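Local atomic coordinates of general odorant-binding protein 28a (Drosophila melanogaster, PDB entry 6QQ4), a protein that probably binds small odorant molecules, as its insect odorant-binding family does, and is involved in detecting the floral odour beta-ionone. Residues A[2-13]-A[26-34]; A[86-94]-A[106-115]. One frame throughout, in Å; residues are numbered along the deposited sequence.

Overall arrangement
Contacts 1 and 2 both join helices within the single PBP/GOBP fold, an all-helical insect odorant-binding fold held by three disulfides. They lie on opposite sides of the chain's centre, about 17 Å apart between their centres, and follow one another along the chain. Contact 1 (2-13 with 26-34) has no disulfide of its own, whereas contact 2 (86-94 with 106-115) contains Cys91-Cys110. They meet where the loop at Lys33 and Gln34 packs against Arg112. The side chains of Lys33 and Phe111 each come within about 4 Å of bound pentaethylene glycol, most likely a crystallisation additive, so its place only hints at a pocket.

Contact 1 of 2, residues A[2-13]-A[26-34]; sequences EKEALAKLMESA and DLQEMVKKQ
Ala13 and Met30 meet at the more buried end of this contact, where the methyl CB of Ala13 lies 3.9 Å from SD of Met30. The same methyl takes CD1 of Leu27 at 3.5 Å; a side chain this small lets both larger neighbours come up to the first helix. The helices run nearly antiparallel, at 159°, with axes 10.7 Å apart, and at this spacing the gap is filled by the side chains of Leu6, Met10, Leu27, Met30 and Val31. Met30 bends at its last torsion (chi3 71°), and its CE methyl touches CE of Met10 at 3.8 Å and the CD2 branch of Leu9, which lies roughly perpendicular to it. The two methionine chains run alongside, in opposing senses. The packing is tightest where Met10, with CG turned beside its own backbone N, lays CG and SD across the CG1 branch of Val31: SD comes to 3.2 Å from CG1, and Met10 CG to 3.5 Å from the same Val31 CG1, closer than carbons usually pack. Helix 39-52 adds Val48 against Ala13 and Ile52 against Leu9.

Towards Glu2 the contact thins and turns outward. The end of Leu6 abuts the end of the Lys33 chain, CD1 of Leu6 lying 3.7 Å from CE of Lys33. Lys33 follows the second helix with positive phi (55°) in a Schellman motif, and its chain crosses to Glu2, whose OE2 forms a long salt bridge to Lys33 NZ, 3.7 Å. Glu2 also has a weak, long ion pair to Lys80.

The chemistry divides accordingly: flexible methionine and leucine side chains hold the more buried part of this helical hairpin by apolar packing, while the ion pair, long and at the partly exposed margin, probably adds only a modest electrostatic attraction.

Contact 2 of 2, residues A[86-94]-A[106-115]; sequences EIGDTCAAI and AYGTCFRGEA
Cys91 and Cys110, with CA atoms 5.7 Å apart, mark a close backbone approach of helices 86-91 and 106-115, which run at 133° to each other with axes 9.6 Å apart. A type I turn spans Cys91 to Ile94 and brings Ile94 against helix 106-115.

The cysteine sulfurs join as a disulfide with a torsion of -86°, near the relaxed quarter turn. Cys91 SG also stands at the edge of the Phe111 ring, 4.9 Å from its centroid. Ile87 adds its CG2 branch, 3.7 Å from Phe111 CD1, and its CG1 runs alongside Glu114 CB; a branched residue can serve both neighbours at once. Thr90, meeting Glu114 head on, sets its CG2 methyl against the carboxylate end (CD), while a water links Thr90 OG1 to Glu114 OE1, and OE2 pairs with Lys117. At the turn, Ile94 holds CG1 between its backbone N and carbonyl carbon (chi1 66°), which brings CD1 to 3.7 Å from Tyr107 CD1. The Tyr107 ring meets Cys91 O at its edge and in its plane, with CE1 at 3.4 Å. Its hydroxyl donates to a second water and is also hydrogen-bonded to Leu61 N; Tyr73 meets Phe111 edge-to-face.

Cys91-Cys110 joins the fourth and sixth cysteines of the chain, the last link of the classic insect odorant-binding pattern. A covalent bond thus fixes the spacing of the two helices and apolar groups pack around it, while one water bridges Tyr107 OH to the carbonyls of Ala92 and Ile94, donating to both, and another joins Thr90 to Glu114.

Contact 1 of 2, residues A[2-13]-A[26-34]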
loop_
_atom_site.group_PDB
_atom_site.type_symbol
_atom_site.label_atom_id
_atom_site.label_comp_id
_atom_site.label_asym_id
_atom_site.label_seq_id
_atom_site.Cartn_x
_atom_site.Cartn_y
_atom_site.Cartn_z
ATOM N N GLU A 2 1.181 9.879 -11.151
ATOM C CA GLU A 2 0.755 8.687 -10.429
ATOM C C GLU A 2 1.535 7.490 -10.954
ATOM O O GLU A 2 1.850 6.560 -10.206
ATOM C CB GLU A 2 -0.743 8.442 -10.580
ATOM C CG GLU A 2 -1.221 7.264 -9.761
ATOM C CD GLU A 2 -2.456 6.613 -10.330
ATOM O OE1 GLU A 2 -3.484 7.311 -10.480
ATOM O OE2 GLU A 2 -2.393 5.400 -10.631
ATOM N N LYS A 3 1.835 7.525 -12.249
ATOM C CA LYS A 3 2.687 6.524 -12.880
ATOM C C LYS A 3 4.029 6.416 -12.166
ATOM O O LYS A 3 4.486 5.323 -11.845
ATOM C CB LYS A 3 2.915 6.862 -14.355
ATOM C CG LYS A 3 1.667 6.801 -15.230
ATOM C CD LYS A 3 1.178 5.370 -15.415
ATOM C CE LYS A 3 -0.009 5.313 -16.376
ATOM N NZ LYS A 3 -0.538 3.929 -16.571
ATOM N N GLU A 4 4.652 7.563 -11.928
ATOM C CA GLU A 4 5.960 7.623 -11.283
ATOM C C GLU A 4 5.895 7.129 -9.837
ATOM O O GLU A 4 6.846 6.533 -9.330
ATOM C CB GLU A 4 6.502 9.051 -11.355
ATOM C CG GLU A 4 6.577 9.567 -12.790
ATOM C CD GLU A 4 6.618 11.083 -12.892
ATOM O OE1 GLU A 4 5.833 11.642 -13.689
ATOM O OE2 GLU A 4 7.442 11.714 -12.198
ATOM N N ALA A 5 4.758 7.364 -9.191
ATOM C CA ALA A 5 4.516 6.864 -7.844
ATOM C C ALA A 5 4.512 5.339 -7.826
ATOM O O ALA A 5 5.090 4.717 -6.936
ATOM C CB ALA A 5 3.206 7.400 -7.308
ATOM N N LEU A 6 3.857 4.734 -8.812
ATOM C CA LEU A 6 3.833 3.283 -8.901
ATOM C C LEU A 6 5.225 2.743 -9.225
ATOM O O LEU A 6 5.601 1.677 -8.757
ATOM C CB LEU A 6 2.829 2.817 -9.955
ATOM C CG LEU A 6 2.483 1.329 -9.884
ATOM C CD1 LEU A 6 1.774 1.013 -8.561
ATOM C CD2 LEU A 6 1.639 0.907 -11.080
ATOM N N ALA A 7 5.987 3.490 -10.019
ATOM C CA ALA A 7 7.347 3.096 -10.351
ATOM C C ALA A 7 8.252 3.058 -9.110
ATOM O O ALA A 7 9.084 2.156 -8.968
ATOM C CB ALA A 7 7.928 4.040 -11.403
ATOM N N LYS A 8 8.090 4.036 -8.220
ATOM C CA LYS A 8 8.851 4.078 -6.975
ATOM C C LYS A 8 8.475 2.906 -6.081
ATOM O O LYS A 8 9.317 2.315 -5.417
ATOM C CB LYS A 8 8.607 5.393 -6.227
ATOM N N LEU A 9 7.193 2.579 -6.072
ATOM C CA LEU A 9 6.694 1.495 -5.244
ATOM C C LEU A 9 7.292 0.173 -5.693
ATOM O O LEU A 9 7.547 -0.715 -4.877
ATOM C CB LEU A 9 5.168 1.430 -5.311
ATOM C CG LEU A 9 4.449 1.071 -4.015
ATOM C CD1 LEU A 9 4.342 2.309 -3.151
ATOM C CD2 LEU A 9 3.072 0.477 -4.289
ATOM N N MET A 10 7.517 0.047 -6.997
ATOM C CA MET A 10 8.026 -1.202 -7.553
ATOM C C MET A 10 9.508 -1.381 -7.291
ATOM O O MET A 10 9.971 -2.510 -7.132
ATOM C CB MET A 10 7.733 -1.284 -9.049
ATOM C CG MET A 10 6.281 -1.608 -9.313
ATOM S SD MET A 10 5.668 -2.885 -8.161
ATOM C CE MET A 10 4.334 -2.006 -7.362
ATOM N N GLU A 11 10.243 -0.273 -7.236
ATOM C CA GLU A 11 11.645 -0.320 -6.849
ATOM C C GLU A 11 11.742 -0.781 -5.404
ATOM O O GLU A 11 12.531 -1.656 -5.066
ATOM C CB GLU A 11 12.314 1.047 -6.995
ATOM C CG GLU A 11 12.219 1.682 -8.371
ATOM C CD GLU A 11 12.723 3.122 -8.371
ATOM O OE1 GLU A 11 13.837 3.369 -7.850
ATOM O OE2 GLU A 11 11.992 4.013 -8.865
ATOM N N SER A 12 10.937 -0.163 -4.552
ATOM C CA SER A 12 10.889 -0.543 -3.153
ATOM C C SER A 12 10.502 -2.018 -3.042
ATOM O O SER A 12 11.141 -2.791 -2.331
ATOM C CB SER A 12 9.908 0.353 -2.398
ATOM O OG SER A 12 9.809 -0.036 -1.049
ATOM N N ALA A 13 9.478 -2.420 -3.781
ATOM C CA ALA A 13 9.037 -3.803 -3.737
ATOM C C ALA A 13 10.125 -4.776 -4.202
ATOM O O ALA A 13 10.222 -5.898 -3.700
ATOM C CB ALA A 13 7.777 -3.973 -4.567
ATOM N N ASP A 26 4.320 -12.364 -7.477
ATOM C CA ASP A 26 3.897 -11.517 -6.368
ATOM C C ASP A 26 4.053 -10.045 -6.700
ATOM O O ASP A 26 3.205 -9.220 -6.346
ATOM C CB ASP A 26 4.693 -11.835 -5.112
ATOM C CG ASP A 26 4.401 -13.199 -4.574
ATOM O OD1 ASP A 26 3.234 -13.643 -4.656
ATOM O OD2 ASP A 26 5.343 -13.828 -4.051
ATOM N N LEU A 27 5.166 -9.716 -7.339
ATOM C CA LEU A 27 5.421 -8.361 -7.805
ATOM C C LEU A 27 4.366 -7.916 -8.829
ATOM O O LEU A 27 3.905 -6.779 -8.801
ATOM C CB LEU A 27 6.816 -8.274 -8.418
ATOM C CG LEU A 27 7.512 -6.924 -8.377
ATOM C CD1 LEU A 27 7.763 -6.555 -6.936
ATOM C CD2 LEU A 27 8.818 -6.978 -9.159
ATOM N N GLN A 28 3.984 -8.816 -9.730
ATOM C CA GLN A 28 3.009 -8.469 -10.771
ATOM C C GLN A 28 1.629 -8.186 -10.178
ATOM O O GLN A 28 0.962 -7.223 -10.571
ATOM C CB GLN A 28 2.922 -9.577 -11.827
ATOM C CG GLN A 28 3.106 -9.065 -13.261
ATOM C CD GLN A 28 3.391 -10.180 -14.257
ATOM O OE1 GLN A 28 4.073 -11.157 -13.939
ATOM N NE2 GLN A 28 2.870 -10.037 -15.472
ATOM N N GLU A 29 1.211 -8.997 -9.211
ATOM C CA GLU A 29 -0.041 -8.717 -8.512
ATOM C C GLU A 29 -0.055 -7.314 -7.910
ATOM O O GLU A 29 -1.086 -6.640 -7.922
ATOM C CB GLU A 29 -0.298 -9.758 -7.419
ATOM C CG GLU A 29 -0.490 -11.136 -7.970
ATOM C CD GLU A 29 -0.960 -12.138 -6.932
ATOM O OE1 GLU A 29 -0.715 -11.939 -5.723
ATOM O OE2 GLU A 29 -1.595 -13.125 -7.340
ATOM N N MET A 30 1.080 -6.871 -7.385
ATOM C CA MET A 30 1.166 -5.530 -6.810
ATOM C C MET A 30 0.989 -4.423 -7.846
ATOM O O MET A 30 0.204 -3.500 -7.624
ATOM C CB MET A 30 2.501 -5.321 -6.108
ATOM C CG MET A 30 2.566 -5.720 -4.661
ATOM S SD MET A 30 4.066 -5.037 -3.888
ATOM C CE MET A 30 3.697 -3.289 -3.816
ATOM N N VAL A 31 1.730 -4.495 -8.961
ATOM C CA VAL A 31 1.675 -3.428 -9.967
ATOM C C VAL A 31 0.271 -3.296 -10.508
ATOM O O VAL A 31 -0.175 -2.203 -10.851
ATOM C CB VAL A 31 2.637 -3.650 -11.189
ATOM C CG1 VAL A 31 4.028 -3.796 -10.752
ATOM C CG2 VAL A 31 2.250 -4.854 -12.017
ATOM N N LYS A 32 -0.426 -4.425 -10.563
ATOM C CA LYS A 32 -1.747 -4.497 -11.159
ATOM C C LYS A 32 -2.805 -4.191 -10.115
ATOM O O LYS A 32 -3.998 -4.224 -10.409
ATOM C CB LYS A 32 -1.978 -5.877 -11.779
ATOM C CG LYS A 32 -0.995 -6.223 -12.893
ATOM C CD LYS A 32 -1.171 -7.661 -13.356
ATOM C CE LYS A 32 -0.241 -8.001 -14.516
ATOM N NZ LYS A 32 -0.312 -9.446 -14.899
ATOM N N LYS A 33 -2.353 -3.890 -8.903
ATOM C CA LYS A 33 -3.241 -3.531 -7.806
ATOM C C LYS A 33 -4.306 -4.594 -7.573
ATOM O O LYS A 33 -5.492 -4.302 -7.514
ATOM C CB LYS A 33 -3.883 -2.166 -8.069
ATOM C CG LYS A 33 -2.877 -1.009 -7.970
ATOM C CD LYS A 33 -3.049 -0.029 -9.113
ATOM C CE LYS A 33 -1.866 0.918 -9.222
ATOM N NZ LYS A 33 -1.973 1.774 -10.437
ATOM N N GLN A 34 -3.852 -5.833 -7.446
ATOM C CA GLN A 34 -4.707 -6.963 -7.144
ATOM C C GLN A 34 -4.504 -7.381 -5.686
ATOM O O GLN A 34 -3.521 -6.980 -5.063
ATOM C CB GLN A 34 -4.392 -8.120 -8.104
ATOM C CG GLN A 34 -4.631 -7.761 -9.553
ATOM C CD GLN A 34 -4.125 -8.817 -10.508
ATOM O OE1 GLN A 34 -3.203 -9.582 -10.193
ATOM N NE2 GLN A 34 -4.742 -8.882 -11.681
#

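Contact 2 of 2, residues A[86-94]-A[106-115]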
loop_
_atom_site.group_PDB
_atom_site.type_symbol
_atom_site.label_atom_id
_atom_site.label_comp_id
_atom_site.label_asym_id
_atom_site.label_seq_id
_atom_site.Cartn_x
_atom_site.Cartn_y
_atom_site.Cartn_z
ATOM N N GLU A 86 -8.179 11.046 2.067
ATOM C CA GLU A 86 -9.442 10.634 2.658
ATOM C C GLU A 86 -9.497 9.118 2.814
ATOM O O GLU A 86 -10.079 8.614 3.768
ATOM C CB GLU A 86 -10.610 11.134 1.816
ATOM C CG GLU A 86 -10.690 12.652 1.788
ATOM C CD GLU A 86 -11.663 13.182 0.753
ATOM O OE1 GLU A 86 -12.709 12.538 0.519
ATOM O OE2 GLU A 86 -11.372 14.247 0.170
ATOM N N ILE A 87 -8.884 8.405 1.873
ATOM C CA ILE A 87 -8.816 6.947 1.931
ATOM C C ILE A 87 -8.000 6.500 3.140
ATOM O O ILE A 87 -8.384 5.560 3.843
ATOM C CB ILE A 87 -8.235 6.381 0.622
ATOM C CG1 ILE A 87 -9.253 6.582 -0.512
ATOM C CG2 ILE A 87 -7.821 4.900 0.791
ATOM C CD1 ILE A 87 -8.751 6.200 -1.883
ATOM N N GLY A 88 -6.897 7.198 3.403
ATOM C CA GLY A 88 -6.112 6.960 4.602
ATOM C C GLY A 88 -6.926 7.074 5.883
ATOM O O GLY A 88 -6.859 6.210 6.760
ATOM N N ASP A 89 -7.704 8.143 6.001
ATOM C CA ASP A 89 -8.515 8.343 7.201
ATOM C C ASP A 89 -9.607 7.280 7.332
ATOM O O ASP A 89 -9.914 6.811 8.436
ATOM C CB ASP A 89 -9.136 9.744 7.206
ATOM C CG ASP A 89 -8.152 10.811 7.633
ATOM O OD1 ASP A 89 -7.096 10.447 8.189
ATOM O OD2 ASP A 89 -8.437 12.009 7.424
ATOM N N THR A 90 -10.189 6.897 6.203
ATOM C CA THR A 90 -11.160 5.817 6.191
ATOM C C THR A 90 -10.531 4.492 6.638
ATOM O O THR A 90 -11.031 3.833 7.548
ATOM C CB THR A 90 -11.778 5.634 4.796
ATOM O OG1 THR A 90 -12.676 6.716 4.529
ATOM C CG2 THR A 90 -12.540 4.330 4.725
ATOM N N CYS A 91 -9.424 4.118 6.013
ATOM C CA CYS A 91 -8.892 2.771 6.174
ATOM C C CYS A 91 -8.117 2.587 7.477
ATOM O O CYS A 91 -8.013 1.471 7.977
ATOM C CB CYS A 91 -8.022 2.408 4.966
ATOM S SG CYS A 91 -8.986 2.290 3.425
ATOM N N ALA A 92 -7.616 3.680 8.051
ATOM C CA ALA A 92 -6.944 3.618 9.350
ATOM C C ALA A 92 -7.881 3.158 10.449
ATOM O O ALA A 92 -7.437 2.825 11.546
ATOM C CB ALA A 92 -6.343 4.974 9.720
ATOM N N ALA A 93 -9.175 3.118 10.152
ATOM C CA ALA A 93 -10.170 2.753 11.149
ATOM C C ALA A 93 -10.576 1.270 11.128
ATOM O O ALA A 93 -11.317 0.818 12.005
ATOM C CB ALA A 93 -11.402 3.630 10.978
ATOM N N ILE A 94 -10.126 0.505 10.137
ATOM C CA ILE A 94 -10.571 -0.889 10.066
ATOM C C ILE A 94 -9.884 -1.746 11.134
ATOM O O ILE A 94 -8.826 -1.386 11.643
ATOM C CB ILE A 94 -10.311 -1.508 8.678
ATOM C CG1 ILE A 94 -8.807 -1.615 8.418
ATOM C CG2 ILE A 94 -11.038 -0.733 7.579
ATOM C CD1 ILE A 94 -8.494 -2.374 7.168
ATOM N N ALA A 106 -4.975 -6.345 4.699
ATOM C CA ALA A 106 -6.301 -5.877 5.070
ATOM C C ALA A 106 -6.393 -4.366 4.813
ATOM O O ALA A 106 -7.407 -3.882 4.344
ATOM C CB ALA A 106 -6.610 -6.205 6.507
ATOM N N TYR A 107 -5.323 -3.627 5.090
ATOM C CA TYR A 107 -5.274 -2.222 4.681
ATOM C C TYR A 107 -5.327 -2.058 3.161
ATOM O O TYR A 107 -6.010 -1.172 2.661
ATOM C CB TYR A 107 -4.009 -1.540 5.235
ATOM C CG TYR A 107 -4.072 -1.286 6.715
ATOM C CD1 TYR A 107 -5.190 -0.689 7.290
ATOM C CD2 TYR A 107 -3.027 -1.666 7.550
ATOM C CE1 TYR A 107 -5.261 -0.473 8.645
ATOM C CE2 TYR A 107 -3.089 -1.460 8.907
ATOM C CZ TYR A 107 -4.203 -0.862 9.453
ATOM O OH TYR A 107 -4.259 -0.643 10.812
ATOM N N GLY A 108 -4.605 -2.910 2.432
ATOM C CA GLY A 108 -4.570 -2.853 0.973
ATOM C C GLY A 108 -5.924 -3.121 0.339
ATOM O O GLY A 108 -6.312 -2.487 -0.636
ATOM N N THR A 109 -6.650 -4.075 0.910
ATOM C CA THR A 109 -8.031 -4.320 0.539
ATOM C C THR A 109 -8.856 -3.045 0.686
ATOM O O THR A 109 -9.632 -2.676 -0.201
ATOM C CB THR A 109 -8.640 -5.425 1.409
ATOM O OG1 THR A 109 -7.896 -6.637 1.208
ATOM C CG2 THR A 109 -10.086 -5.651 1.023
ATOM N N CYS A 110 -8.667 -2.356 1.799
ATOM C CA CYS A 110 -9.419 -1.130 2.044
ATOM C C CYS A 110 -9.039 -0.041 1.023
ATOM O O CYS A 110 -9.906 0.640 0.437
ATOM C CB CYS A 110 -9.165 -0.627 3.465
ATOM S SG CYS A 110 -10.225 0.754 3.938
ATOM N N PHE A 111 -7.737 0.101 0.811
ATOM C CA PHE A 111 -7.222 1.038 -0.177
ATOM C C PHE A 111 -7.843 0.818 -1.554
ATOM O O PHE A 111 -8.341 1.759 -2.166
ATOM C CB PHE A 111 -5.700 0.936 -0.276
ATOM C CG PHE A 111 -4.970 1.480 0.934
ATOM C CD1 PHE A 111 -5.659 2.109 1.950
ATOM C CD2 PHE A 111 -3.593 1.366 1.037
ATOM C CE1 PHE A 111 -4.981 2.614 3.063
ATOM C CE2 PHE A 111 -2.912 1.864 2.135
ATOM C CZ PHE A 111 -3.599 2.488 3.147
ATOM N N ARG A 112 -7.789 -0.419 -2.037
ATOM C CA ARG A 112 -8.296 -0.741 -3.356
ATOM C C ARG A 112 -9.788 -0.544 -3.422
ATOM O O ARG A 112 -10.302 -0.074 -4.428
ATOM C CB ARG A 112 -7.968 -2.175 -3.738
ATOM C CG ARG A 112 -6.507 -2.444 -3.942
ATOM C CD ARG A 112 -6.306 -3.760 -4.675
ATOM N NE ARG A 112 -7.076 -4.820 -4.055
ATOM C CZ ARG A 112 -6.664 -5.523 -3.007
ATOM N NH1 ARG A 112 -5.462 -5.297 -2.472
ATOM N NH2 ARG A 112 -7.450 -6.463 -2.510
ATOM N N GLY A 113 -10.473 -0.937 -2.348
ATOM C CA GLY A 113 -11.916 -0.831 -2.270
ATOM C C GLY A 113 -12.352 0.611 -2.390
ATOM O O GLY A 113 -13.204 0.946 -3.210
ATOM N N GLU A 114 -11.753 1.463 -1.568
ATOM C CA GLU A 114 -12.096 2.871 -1.545
ATOM C C GLU A 114 -11.693 3.523 -2.863
ATOM O O GLU A 114 -12.410 4.366 -3.397
ATOM C CB GLU A 114 -11.415 3.560 -0.363
ATOM C CG GLU A 114 -11.941 3.088 0.975
ATOM C CD GLU A 114 -13.424 3.354 1.100
ATOM O OE1 GLU A 114 -13.819 4.523 0.884
ATOM O OE2 GLU A 114 -14.191 2.404 1.386
ATOM N N ALA A 115 -10.541 3.120 -3.385
ATOM C CA ALA A 115 -10.043 3.675 -4.641
ATOM C C ALA A 115 -11.000 3.366 -5.803
ATOM O O ALA A 115 -11.150 4.174 -6.710
ATOM C CB ALA A 115 -8.645 3.155 -4.937
HETATM O O HOH W 1 -12.325 6.920 1.739
HETATM O O HOH W 2 -6.653 -0.078 12.096
#